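Local coordinates for protein pyruvate kinase (Toxoplasma gondii, PDB 3GG8) that catalyses, as a pyruvate kinase, the final step of glycolysis, passing phosphate from phosphoenolpyruvate to ADP to yield pyruvate and ATP, at residues A60-C65 against A94-L99; T125-T130 against S174-T179; D273-A278 against K307-A312; Q314-M319 against V357-T362; I413-E418 against I435-A440. All blocks are in the same frame, centred on the assembly; numbering follows the deposited sequence.

Contact 1. Residues A60-C65 against A94-L99; sequences AGMNVC and ARLAIL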
# COMPACT_ATOMS: atom_id res chain seq x y z
N ALA C 60 -16.89 20.74 -32.93
CA ALA C 60 -17.63 20.42 -31.71
C ALA C 60 -17.05 19.25 -30.92
O ALA C 60 -17.34 19.10 -29.73
CB ALA C 60 -19.09 20.18 -32.04
N GLY C 61 -16.26 18.41 -31.58
CA GLY C 61 -15.68 17.22 -30.95
C GLY C 61 -15.79 15.88 -31.67
O GLY C 61 -15.37 14.86 -31.13
N MET C 62 -16.36 15.86 -32.87
CA MET C 62 -16.46 14.59 -33.63
C MET C 62 -15.07 14.04 -33.99
O MET C 62 -14.27 14.76 -34.58
CB MET C 62 -17.30 14.76 -34.90
CG MET C 62 -17.29 13.55 -35.85
SD MET C 62 -18.57 13.66 -37.10
CE MET C 62 -17.85 14.84 -38.26
N ASN C 63 -14.80 12.78 -33.63
CA ASN C 63 -13.54 12.12 -33.98
C ASN C 63 -13.74 10.93 -34.91
O ASN C 63 -12.83 10.53 -35.64
CB ASN C 63 -12.82 11.63 -32.72
CG ASN C 63 -12.71 12.70 -31.65
OD1 ASN C 63 -13.25 12.54 -30.56
ND2 ASN C 63 -12.00 13.79 -31.95
N VAL C 64 -14.94 10.34 -34.87
CA VAL C 64 -15.22 9.14 -35.66
C VAL C 64 -16.58 9.29 -36.32
O VAL C 64 -17.54 9.75 -35.68
CB VAL C 64 -15.21 7.85 -34.78
CG1 VAL C 64 -15.49 6.59 -35.64
CG2 VAL C 64 -13.88 7.71 -33.98
N CYS C 65 -16.64 8.87 -37.59
CA CYS C 65 -17.87 8.82 -38.39
C CYS C 65 -18.35 7.38 -38.61
O CYS C 65 -17.72 6.61 -39.33
CB CYS C 65 -17.64 9.48 -39.75
SG CYS C 65 -17.09 11.19 -39.60
N ALA C 94 -7.75 17.65 -38.80
CA ALA C 94 -8.62 16.59 -38.31
C ALA C 94 -8.45 15.32 -39.14
O ALA C 94 -8.43 15.37 -40.38
CB ALA C 94 -10.06 17.04 -38.32
N ARG C 95 -8.29 14.19 -38.46
CA ARG C 95 -8.08 12.90 -39.11
C ARG C 95 -9.15 11.93 -38.66
O ARG C 95 -8.87 10.91 -38.04
CB ARG C 95 -6.69 12.36 -38.82
CG ARG C 95 -5.58 13.25 -39.33
CD ARG C 95 -5.63 13.37 -40.85
NE ARG C 95 -4.48 14.10 -41.38
CZ ARG C 95 -3.26 13.58 -41.47
NH1 ARG C 95 -3.03 12.34 -41.04
NH2 ARG C 95 -2.27 14.31 -41.97
N LEU C 96 -10.39 12.29 -38.97
CA LEU C 96 -11.57 11.54 -38.61
C LEU C 96 -11.46 10.10 -39.09
O LEU C 96 -11.06 9.85 -40.23
CB LEU C 96 -12.80 12.18 -39.27
CG LEU C 96 -13.24 13.57 -38.84
CD1 LEU C 96 -14.26 14.12 -39.82
CD2 LEU C 96 -13.83 13.51 -37.43
N ALA C 97 -11.82 9.16 -38.23
CA ALA C 97 -11.87 7.76 -38.66
C ALA C 97 -13.27 7.46 -39.16
O ALA C 97 -14.24 8.10 -38.76
CB ALA C 97 -11.48 6.82 -37.53
N ILE C 98 -13.35 6.49 -40.06
CA ILE C 98 -14.61 6.03 -40.63
C ILE C 98 -14.86 4.58 -40.19
O ILE C 98 -14.01 3.71 -40.35
CB ILE C 98 -14.62 6.20 -42.16
CG1 ILE C 98 -14.43 7.69 -42.51
CG2 ILE C 98 -15.91 5.67 -42.77
CD1 ILE C 98 -14.23 7.96 -44.00
N LEU C 99 -16.02 4.37 -39.56
CA LEU C 99 -16.45 3.08 -39.04
C LEU C 99 -17.66 2.58 -39.84
O LEU C 99 -18.68 3.26 -39.90
CB LEU C 99 -16.78 3.25 -37.53
CG LEU C 99 -17.28 2.08 -36.65
CD1 LEU C 99 -16.55 2.03 -35.31
CD2 LEU C 99 -18.79 2.14 -36.39
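L96 meets M62 and C65 just before the chain of 94-99 settles into its strand, and its isobutyl group touches both. With CG anti to the carbonyl carbon (chi1 -67°), the branch turns back toward 62-65. CB stands over N63 O. From CG the two methyls part: CD1 meets both the M62 methyl CE and the C65 sulfur, these three atoms forming a triangle, with CD1 to SG at 4.1 Å. CD2 presses on the backbone, 3.1 Å from M62 O, a tight carbon-to-oxygen approach, and 3.8 Å from M62 CG. The side chains of M62 and L96 cross at about a right angle.

Past this point the strands pair in parallel, V64 with A97 and C65 with I98. A97 N reaches N63 O at 3.1 Å, in the carbonyl plane. C65 N to A97 O is nearly linear (178°, 2.8 Å), and L99 N then bonds C65 O at 2.8 Å. On the V64 side of the sheet, V64 CG1 touches L99 CB at 4.0 Å.

Strands 62-68 and 97-101, joined through helix 74-90, form a beta-alpha-beta unit and are the second and third strands of the (beta/alpha)8 barrel. Strand 39-43 flanks one edge, where N63 OD1 accepts from I40 N, and strand 224-227 flanks the other; helix 51-60 lies against M62 and L96 through M57 and I58.

Contact 2. Residues T125-T130 against S174-T179; sequences TLKIVT and SDYVIT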
# COMPACT_ATOMS: atom_id res chain seq x y z
N THR C 125 -53.33 -16.00 -25.42
CA THR C 125 -52.55 -16.93 -26.23
C THR C 125 -52.16 -16.33 -27.58
O THR C 125 -53.03 -15.83 -28.30
CB THR C 125 -53.39 -18.22 -26.45
OG1 THR C 125 -53.60 -18.87 -25.20
CG2 THR C 125 -52.71 -19.18 -27.43
N LEU C 126 -50.88 -16.41 -27.92
CA LEU C 126 -50.39 -16.04 -29.25
C LEU C 126 -49.55 -17.15 -29.90
O LEU C 126 -48.49 -17.52 -29.39
CB LEU C 126 -49.58 -14.74 -29.20
CG LEU C 126 -48.81 -14.25 -30.44
CD1 LEU C 126 -49.75 -13.88 -31.60
CD2 LEU C 126 -47.95 -13.05 -30.05
N LYS C 127 -50.04 -17.67 -31.02
CA LYS C 127 -49.29 -18.62 -31.81
C LYS C 127 -48.31 -17.85 -32.68
O LYS C 127 -48.69 -16.87 -33.33
CB LYS C 127 -50.24 -19.45 -32.67
CG LYS C 127 -49.59 -20.59 -33.43
CD LYS C 127 -50.66 -21.59 -33.83
CE LYS C 127 -50.20 -22.50 -34.96
NZ LYS C 127 -51.26 -23.54 -35.22
N ILE C 128 -47.04 -18.25 -32.66
CA ILE C 128 -46.07 -17.70 -33.59
C ILE C 128 -45.60 -18.78 -34.54
O ILE C 128 -44.97 -19.74 -34.12
CB ILE C 128 -44.89 -17.02 -32.89
CG1 ILE C 128 -45.39 -15.90 -31.97
CG2 ILE C 128 -43.87 -16.47 -33.92
CD1 ILE C 128 -44.29 -15.24 -31.18
N VAL C 129 -45.91 -18.62 -35.82
CA VAL C 129 -45.60 -19.63 -36.84
C VAL C 129 -44.34 -19.30 -37.65
O VAL C 129 -43.87 -18.16 -37.66
CB VAL C 129 -46.80 -19.89 -37.82
CG1 VAL C 129 -48.10 -20.18 -37.05
CG2 VAL C 129 -46.98 -18.73 -38.80
N THR C 130 -43.84 -20.32 -38.35
CA THR C 130 -42.63 -20.24 -39.14
C THR C 130 -42.91 -19.94 -40.64
O THR C 130 -42.01 -19.54 -41.37
CB THR C 130 -41.79 -21.56 -38.95
OG1 THR C 130 -40.92 -21.42 -37.80
CG2 THR C 130 -40.95 -21.90 -40.17
N SER C 174 -43.07 -28.20 -34.62
CA SER C 174 -42.01 -28.21 -35.63
C SER C 174 -41.88 -26.87 -36.36
O SER C 174 -40.77 -26.44 -36.69
CB SER C 174 -42.21 -29.33 -36.65
OG SER C 174 -43.56 -29.36 -37.10
N ASP C 175 -43.02 -26.23 -36.63
CA ASP C 175 -43.07 -25.02 -37.44
C ASP C 175 -43.88 -23.91 -36.76
O ASP C 175 -44.48 -23.08 -37.44
CB ASP C 175 -43.66 -25.34 -38.82
CG ASP C 175 -45.03 -26.01 -38.73
OD1 ASP C 175 -45.55 -26.44 -39.79
OD2 ASP C 175 -45.60 -26.12 -37.62
N TYR C 176 -43.92 -23.94 -35.44
CA TYR C 176 -44.71 -22.98 -34.65
C TYR C 176 -44.34 -23.08 -33.17
O TYR C 176 -43.72 -24.05 -32.72
CB TYR C 176 -46.22 -23.22 -34.80
CG TYR C 176 -46.71 -24.44 -34.04
CD1 TYR C 176 -46.76 -25.69 -34.65
CD2 TYR C 176 -47.13 -24.34 -32.69
CE1 TYR C 176 -47.20 -26.82 -33.97
CE2 TYR C 176 -47.56 -25.47 -31.99
CZ TYR C 176 -47.60 -26.70 -32.65
OH TYR C 176 -48.03 -27.84 -31.99
N VAL C 177 -44.79 -22.08 -32.43
CA VAL C 177 -44.61 -21.97 -30.99
C VAL C 177 -45.90 -21.36 -30.45
O VAL C 177 -46.46 -20.44 -31.06
CB VAL C 177 -43.35 -21.10 -30.68
CG1 VAL C 177 -43.37 -20.53 -29.28
CG2 VAL C 177 -42.07 -21.90 -30.91
N ILE C 178 -46.40 -21.91 -29.35
CA ILE C 178 -47.53 -21.33 -28.62
C ILE C 178 -46.95 -20.46 -27.53
O ILE C 178 -46.06 -20.87 -26.79
CB ILE C 178 -48.49 -22.41 -28.00
CG1 ILE C 178 -48.85 -23.52 -29.01
CG2 ILE C 178 -49.77 -21.77 -27.44
CD1 ILE C 178 -49.56 -23.04 -30.28
N THR C 179 -47.44 -19.24 -27.43
CA THR C 179 -46.92 -18.34 -26.42
C THR C 179 -48.06 -17.73 -25.62
O THR C 179 -49.23 -17.89 -25.98
CB THR C 179 -46.02 -17.23 -27.02
OG1 THR C 179 -46.83 -16.28 -27.73
CG2 THR C 179 -44.97 -17.80 -27.96
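The carbonyl oxygen of L126 is gripped twice by T179: the hydroxyl OG1 donates to it at 2.7 Å and the backbone N at 2.8 Å. The threonine torsion explains the double hold, for OG1 sits between backbone N and carbonyl carbon (chi1 72°), which brings hydroxyl and amide to bear on one acceptor. This is an antiparallel pair in the all-beta domain inserted in the barrel, strand 125-129 against 176-179, their directions 162° apart. L126 with T179 and I128 with V177 are hydrogen-bonded pairs; K127 with I178 and V129 with Y176 are non-hydrogen-bonded ones. L126 N answers to T179 O at 2.9 Å, and beyond the strand's end T130 N still bonds D175 O.

On the face carrying L126, I128, V177 and T179, the methyls I128 CD1 and T179 CG2 come within 4.2 Å, and V169 and I141 of the adjoining strands add to the cover. The other face holds K127, V129, Y176 and I178. There the lysine runs extended from CG, its CD 4.0 Å from I178 CD1. The tyrosine hydroxyl is engaged by E171. K127 NZ ends over the face of the Y176 ring, 5.0 Å from its centroid and 15° off the ring normal, a cation-pi contact.

Contact 3. Residues D273-A278 against K307-A312; sequences DGIMIA and KPVITA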
# COMPACT_ATOMS: atom_id res chain seq x y z
N ASP C 273 -10.17 -5.93 -31.94
CA ASP C 273 -9.35 -4.74 -31.77
C ASP C 273 -9.99 -3.76 -30.78
O ASP C 273 -9.38 -2.77 -30.37
CB ASP C 273 -9.08 -4.12 -33.14
CG ASP C 273 -8.36 -5.08 -34.08
OD1 ASP C 273 -7.25 -5.55 -33.72
OD2 ASP C 273 -8.90 -5.41 -35.17
N GLY C 274 -11.21 -4.07 -30.34
CA GLY C 274 -11.96 -3.22 -29.42
C GLY C 274 -13.41 -3.67 -29.40
O GLY C 274 -13.79 -4.55 -30.17
N ILE C 275 -14.21 -3.06 -28.54
CA ILE C 275 -15.58 -3.50 -28.29
C ILE C 275 -16.56 -2.33 -28.39
O ILE C 275 -16.23 -1.19 -28.03
CB ILE C 275 -15.70 -4.20 -26.87
CG1 ILE C 275 -14.96 -5.55 -26.82
CG2 ILE C 275 -17.18 -4.32 -26.38
CD1 ILE C 275 -15.37 -6.58 -27.90
N MET C 276 -17.76 -2.61 -28.91
CA MET C 276 -18.87 -1.67 -28.81
C MET C 276 -19.97 -2.31 -27.95
O MET C 276 -20.44 -3.42 -28.23
CB MET C 276 -19.38 -1.26 -30.20
CG MET C 276 -20.54 -0.27 -30.15
SD MET C 276 -21.23 0.21 -31.73
CE MET C 276 -19.78 0.81 -32.63
N ILE C 277 -20.33 -1.63 -26.85
CA ILE C 277 -21.37 -2.09 -25.95
C ILE C 277 -22.71 -1.47 -26.37
O ILE C 277 -22.90 -0.25 -26.28
CB ILE C 277 -21.04 -1.68 -24.48
CG1 ILE C 277 -19.65 -2.18 -24.07
CG2 ILE C 277 -22.15 -2.14 -23.49
CD1 ILE C 277 -19.18 -1.61 -22.74
N ALA C 278 -23.63 -2.31 -26.86
CA ALA C 278 -24.96 -1.86 -27.27
C ALA C 278 -25.94 -2.10 -26.14
O ALA C 278 -26.61 -3.15 -26.10
CB ALA C 278 -25.40 -2.59 -28.54
N LYS C 307 -7.59 -2.11 -24.93
CA LYS C 307 -8.30 -2.06 -26.20
C LYS C 307 -9.50 -1.11 -26.09
O LYS C 307 -10.21 -1.12 -25.06
CB LYS C 307 -8.75 -3.47 -26.61
CG LYS C 307 -7.60 -4.41 -27.04
CD LYS C 307 -8.15 -5.75 -27.53
CE LYS C 307 -7.07 -6.65 -28.12
NZ LYS C 307 -7.55 -8.06 -28.32
N PRO C 308 -9.73 -0.27 -27.12
CA PRO C 308 -10.77 0.76 -27.00
C PRO C 308 -12.17 0.18 -26.83
O PRO C 308 -12.52 -0.80 -27.47
CB PRO C 308 -10.69 1.50 -28.33
CG PRO C 308 -10.03 0.53 -29.26
CD PRO C 308 -9.07 -0.22 -28.44
N VAL C 309 -12.97 0.80 -25.96
CA VAL C 309 -14.37 0.40 -25.78
C VAL C 309 -15.28 1.58 -26.14
O VAL C 309 -15.01 2.72 -25.73
CB VAL C 309 -14.65 -0.18 -24.33
CG1 VAL C 309 -14.36 0.84 -23.24
CG2 VAL C 309 -16.08 -0.76 -24.20
N ILE C 310 -16.32 1.31 -26.93
CA ILE C 310 -17.35 2.31 -27.25
C ILE C 310 -18.67 2.00 -26.52
O ILE C 310 -19.17 0.89 -26.57
CB ILE C 310 -17.63 2.39 -28.77
CG1 ILE C 310 -16.31 2.46 -29.56
CG2 ILE C 310 -18.60 3.56 -29.12
CD1 ILE C 310 -16.51 2.15 -31.03
N THR C 311 -19.22 3.00 -25.85
CA THR C 311 -20.52 2.93 -25.22
C THR C 311 -21.58 3.54 -26.16
O THR C 311 -21.54 4.73 -26.50
CB THR C 311 -20.50 3.63 -23.84
OG1 THR C 311 -19.45 3.05 -23.05
CG2 THR C 311 -21.82 3.46 -23.11
N ALA C 312 -22.54 2.70 -26.56
CA ALA C 312 -23.47 3.05 -27.61
C ALA C 312 -24.93 2.85 -27.18
O ALA C 312 -25.22 2.10 -26.24
CB ALA C 312 -23.16 2.23 -28.87
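M276 carries CG anti to its amide nitrogen (chi1 -180°), and a bend at chi3 (-54°) then swings the methyl CE to 3.9 Å from I310 CD1; nearer the backbone, M276 CG rests 3.8 Å from A312 CB. On the reverse side of the sheet, V309 holds CG2 anti to the backbone N (chi1 61°), which sets it 3.5 Å from I277 CD1, a close methyl-to-methyl contact in which the two side chains cross obliquely.

Four backbone bonds hold the strands in parallel register: I275 N to P308 O, I310 N to I275 O at 2.7 Å, I277 N to I310 O at 2.8 Å, and A312 N to I277 O. Strands 275-278 and 309-312 are the sixth and seventh of the (beta/alpha)8 barrel. M276, I310 and A312 face its interior and share M345 of the eighth strand, whereas I275, I277, V309 and T311 face outward, with helix 288-305 over I275, I277 and T311.

At the N-terminal mouth, G274 CA comes 3.2 Å from P308 O, and P308 CD lies equally near D273 O. K307 NZ, 6.0 Å from D273 OD1 and thus not paired with it, donates instead to the carbonyls of A272 and L269, while D273 OD2 accepts from I252 N.

Contact 4. Residues Q314-M319 against V357-T362; sequences QMLESM and VITVET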
# COMPACT_ATOMS: atom_id res chain seq x y z
N GLN C 314 -29.01 4.60 -26.58
CA GLN C 314 -29.69 5.21 -25.47
C GLN C 314 -28.79 6.17 -24.68
O GLN C 314 -28.74 6.09 -23.45
CB GLN C 314 -30.28 4.14 -24.56
CG GLN C 314 -31.04 3.06 -25.31
CD GLN C 314 -31.74 2.13 -24.37
OE1 GLN C 314 -31.21 1.77 -23.31
NE2 GLN C 314 -32.95 1.73 -24.73
N MET C 315 -28.10 7.05 -25.40
CA MET C 315 -27.16 8.01 -24.81
C MET C 315 -27.80 9.36 -24.52
O MET C 315 -28.06 9.70 -23.37
CB MET C 315 -25.92 8.15 -25.71
CG MET C 315 -25.10 6.86 -25.79
SD MET C 315 -24.23 6.47 -24.24
CE MET C 315 -22.74 7.41 -24.53
N LEU C 316 -28.08 10.11 -25.58
CA LEU C 316 -28.71 11.43 -25.49
C LEU C 316 -29.96 11.48 -26.37
O LEU C 316 -30.13 12.41 -27.16
CB LEU C 316 -27.71 12.50 -25.93
CG LEU C 316 -26.82 13.30 -24.98
CD1 LEU C 316 -26.47 12.59 -23.71
CD2 LEU C 316 -25.58 13.80 -25.69
N GLU C 317 -30.84 10.50 -26.22
CA GLU C 317 -31.87 10.27 -27.23
C GLU C 317 -32.95 11.35 -27.32
O GLU C 317 -33.49 11.58 -28.41
CB GLU C 317 -32.43 8.84 -27.16
CG GLU C 317 -31.30 7.82 -27.42
CD GLU C 317 -31.68 6.61 -28.28
OE1 GLU C 317 -32.85 6.17 -28.19
OE2 GLU C 317 -30.80 6.08 -29.02
N SER C 318 -33.20 12.05 -26.22
CA SER C 318 -34.19 13.12 -26.21
C SER C 318 -33.76 14.33 -27.05
O SER C 318 -34.58 15.16 -27.42
CB SER C 318 -34.48 13.58 -24.77
OG SER C 318 -33.43 14.41 -24.28
N MET C 319 -32.46 14.41 -27.34
CA MET C 319 -31.92 15.52 -28.13
C MET C 319 -32.17 15.39 -29.64
O MET C 319 -31.86 16.30 -30.41
CB MET C 319 -30.43 15.72 -27.84
CG MET C 319 -30.14 16.21 -26.42
SD MET C 319 -28.42 16.69 -26.25
CE MET C 319 -28.43 18.35 -26.94
N VAL C 357 -25.20 19.30 -34.19
CA VAL C 357 -23.95 19.89 -33.70
C VAL C 357 -24.06 20.27 -32.22
O VAL C 357 -23.11 20.04 -31.46
CB VAL C 357 -23.33 21.04 -34.60
CG1 VAL C 357 -24.03 21.15 -35.94
CG2 VAL C 357 -23.29 22.36 -33.88
N ILE C 358 -25.22 20.81 -31.83
CA ILE C 358 -25.53 21.06 -30.42
C ILE C 358 -25.43 19.77 -29.58
O ILE C 358 -24.98 19.81 -28.44
CB ILE C 358 -26.90 21.79 -30.24
CG1 ILE C 358 -26.77 23.24 -30.74
CG2 ILE C 358 -27.33 21.78 -28.78
CD1 ILE C 358 -27.97 24.14 -30.45
N THR C 359 -25.84 18.64 -30.15
CA THR C 359 -25.72 17.37 -29.45
C THR C 359 -24.24 17.00 -29.24
O THR C 359 -23.87 16.51 -28.18
CB THR C 359 -26.52 16.23 -30.13
OG1 THR C 359 -27.87 16.66 -30.37
CG2 THR C 359 -26.56 14.98 -29.25
N VAL C 360 -23.41 17.24 -30.25
CA VAL C 360 -21.98 16.93 -30.14
C VAL C 360 -21.29 17.82 -29.11
O VAL C 360 -20.45 17.35 -28.34
CB VAL C 360 -21.21 17.04 -31.49
CG1 VAL C 360 -19.75 16.73 -31.30
CG2 VAL C 360 -21.79 16.10 -32.51
N GLU C 361 -21.62 19.11 -29.10
CA GLU C 361 -21.08 20.03 -28.10
C GLU C 361 -21.50 19.62 -26.69
O GLU C 361 -20.71 19.72 -25.74
CB GLU C 361 -21.57 21.47 -28.34
CG GLU C 361 -21.44 21.98 -29.76
CD GLU C 361 -21.74 23.47 -29.88
OE1 GLU C 361 -20.95 24.19 -30.54
OE2 GLU C 361 -22.77 23.92 -29.32
N THR C 362 -22.74 19.18 -26.55
CA THR C 362 -23.31 18.80 -25.25
C THR C 362 -22.59 17.57 -24.69
O THR C 362 -22.24 17.53 -23.50
CB THR C 362 -24.84 18.59 -25.36
OG1 THR C 362 -25.44 19.80 -25.84
CG2 THR C 362 -25.46 18.20 -24.03
O HOH W 1 -30.22 16.14 -32.48
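M319 reaches T359 and T362 where the loop after the seventh strand of the (beta/alpha)8 barrel meets helix 356-371, which follows the eighth strand. Residues 317-319 begin a short 3-10 segment, and M319 N bonds back to L316 O, three residues earlier.

Apolar contacts make up most of the joint. M319 has CG anti to the carbonyl carbon (chi1 -67°), which points the chain toward the helix, and a bend at chi3 (82°) brings SD and CE up to the helix. SD lies 3.9 Å from T359 CG2 and also touches T362 CG2. The methyl CE sits over the turn between I358 and T362, 4.0 Å from I358 CG2 and 3.8 Å from T359 CA. T359 and T362 each meet the methionine tip to tip, whereas L316 and T359 slide past each other in opposite directions, their nearest pair being CD2 and CG2. L346 of the eighth strand packs on both L316 and T359, and P325 touches M319 and T362.

Polar links between the segments run through one water. It donates to M319 O at 2.6 Å and more loosely to T359 OG1 at 3.2 Å, the same hydroxyl that bonds F355 O one turn back. At the far end of the loop, Q314 OE1 accepts from R327 NE of the second subunit, which places this loop at a subunit interface.

Inside the helix, T362 OG1 donates to I358 O at 2.6 Å, and T362 N reaches that oxygen from the opposite face of its plane; the M319 methyl CE stands 3.5 Å from T362 OG1.

Contact 5. Residues I413-E418 against I435-A440; sequences ILALTE and ILALSA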
# COMPACT_ATOMS: atom_id res chain seq x y z
N ILE C 413 2.73 14.19 -22.79
CA ILE C 413 3.44 12.97 -23.11
C ILE C 413 3.44 12.81 -24.64
O ILE C 413 2.41 12.92 -25.29
CB ILE C 413 2.82 11.72 -22.39
CG1 ILE C 413 2.85 11.90 -20.86
CG2 ILE C 413 3.57 10.43 -22.77
CD1 ILE C 413 2.12 10.80 -20.06
N LEU C 414 4.61 12.59 -25.21
CA LEU C 414 4.69 12.35 -26.63
C LEU C 414 4.82 10.85 -26.82
O LEU C 414 5.70 10.21 -26.22
CB LEU C 414 5.88 13.09 -27.25
CG LEU C 414 6.02 14.60 -27.01
CD1 LEU C 414 7.24 15.15 -27.73
CD2 LEU C 414 4.77 15.35 -27.43
N ALA C 415 3.92 10.28 -27.61
CA ALA C 415 3.96 8.86 -27.94
C ALA C 415 4.33 8.72 -29.40
O ALA C 415 3.51 8.95 -30.27
CB ALA C 415 2.61 8.20 -27.66
N LEU C 416 5.58 8.38 -29.67
CA LEU C 416 6.02 8.15 -31.03
C LEU C 416 5.69 6.72 -31.38
O LEU C 416 6.07 5.80 -30.65
CB LEU C 416 7.52 8.40 -31.18
CG LEU C 416 8.00 9.85 -31.24
CD1 LEU C 416 7.87 10.52 -29.85
CD2 LEU C 416 9.45 9.89 -31.74
N THR C 417 4.98 6.51 -32.48
CA THR C 417 4.38 5.19 -32.72
C THR C 417 4.15 4.85 -34.19
O THR C 417 3.69 5.68 -34.98
CB THR C 417 3.06 5.04 -31.92
OG1 THR C 417 2.61 3.68 -31.99
CG2 THR C 417 1.96 5.97 -32.46
N GLU C 418 4.48 3.62 -34.55
CA GLU C 418 4.27 3.15 -35.91
C GLU C 418 2.93 2.43 -35.96
O GLU C 418 2.05 2.82 -36.74
CB GLU C 418 5.42 2.26 -36.36
CG GLU C 418 5.33 1.70 -37.79
CD GLU C 418 5.13 2.77 -38.88
OE1 GLU C 418 4.67 2.40 -39.99
OE2 GLU C 418 5.43 3.96 -38.64
N ILE C 435 -1.85 13.16 -24.23
CA ILE C 435 -0.93 12.33 -25.01
C ILE C 435 -0.98 12.82 -26.46
O ILE C 435 -2.06 12.92 -27.04
CB ILE C 435 -1.29 10.82 -24.93
CG1 ILE C 435 -1.39 10.36 -23.46
CG2 ILE C 435 -0.30 9.96 -25.72
CD1 ILE C 435 -2.21 9.08 -23.28
N LEU C 436 0.18 13.15 -27.03
CA LEU C 436 0.26 13.45 -28.44
C LEU C 436 0.98 12.29 -29.13
O LEU C 436 2.19 12.10 -28.97
CB LEU C 436 0.94 14.80 -28.69
CG LEU C 436 1.21 15.28 -30.12
CD1 LEU C 436 -0.06 15.40 -31.00
CD2 LEU C 436 1.95 16.64 -30.06
N ALA C 437 0.21 11.50 -29.86
CA ALA C 437 0.73 10.39 -30.63
C ALA C 437 1.27 10.88 -31.97
O ALA C 437 0.54 11.53 -32.75
CB ALA C 437 -0.35 9.36 -30.83
N LEU C 438 2.54 10.59 -32.24
CA LEU C 438 3.21 10.99 -33.50
C LEU C 438 3.50 9.76 -34.33
O LEU C 438 4.06 8.78 -33.83
CB LEU C 438 4.51 11.74 -33.21
CG LEU C 438 4.42 12.96 -32.28
CD1 LEU C 438 5.81 13.35 -31.79
CD2 LEU C 438 3.74 14.15 -32.97
N SER C 439 3.10 9.80 -35.60
CA SER C 439 3.16 8.61 -36.44
C SER C 439 3.29 8.98 -37.92
O SER C 439 2.76 9.99 -38.38
CB SER C 439 1.90 7.76 -36.22
OG SER C 439 2.04 6.47 -36.77
N ALA C 440 4.01 8.17 -38.67
CA ALA C 440 4.10 8.42 -40.11
C ALA C 440 3.00 7.65 -40.82
O ALA C 440 2.72 7.90 -41.99
CB ALA C 440 5.48 8.04 -40.64
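Strands 413-416 and 435-439 run side by side in parallel, joined through helix 421-427 as a beta-alpha-beta unit of the C-terminal alpha/beta domain; I413 pairs with I435, L414 with L436, A415 with A437 and L416 with L438, at a mutual tilt of 24°.

Backbone hydrogen bonds zip the pair. L436 N to I413 O is 2.8 Å and lies nearly straight out from the carbonyl; A415 N reaches L436 O from above its carbonyl plane, 39° out of it. L438 N bonds A415 O at 2.7 Å, and T417 N closes the ladder on L438 O. Weaker CA-H...O contacts accompany these, among them A437 CA to A415 O at 3.2 Å.

Apolar contacts divide between the two faces. On one, leucines lie in parallel pairs: L414 and L436 point the same way, CD2 of the first 4.1 Å from CB of the second, and L416 CD1 meets L438 CD1 at 4.0 Å. Helix 465-478 closes over L416 and L438 with V468. On the other face A415 and A437 both touch A423 of helix 421-427; A415 CB touches I435 CG2 at 3.9 Å, and I426 packs on I413 and I435.

Polar groups gather at the C-terminal ends of the strands. T417 OG1 is hydrogen-bonded to E496 OE1, and E418 N to OE2 of the same carboxylate. S439 holds OG anti to its own amide nitrogen (chi1 -167°), turned toward T417, and donates to T417 O across a short 2.6 Å.

From the N terminus the five contacts close in series, none enclosing or crossing another. Contact 1 closes a beta-alpha-beta loop between the second and third barrel strands. Contact 2 then joins two strands of the inserted beta domain, its centre about 46 Å from that of contact 1. Back in the barrel, contact 3 pairs the sixth and seventh strands across helix 288-305, and contact 4, almost adjoining it in sequence, ties the following loop to helix 356-371. Contact 5 closes a beta-alpha-beta unit in the C-terminal domain. Contacts 1, 3 and 4 share the barrel: L99 CD2 meets M276 CE at 4.1 Å, and A60 CB meets V360 CG1 at 3.6 Å.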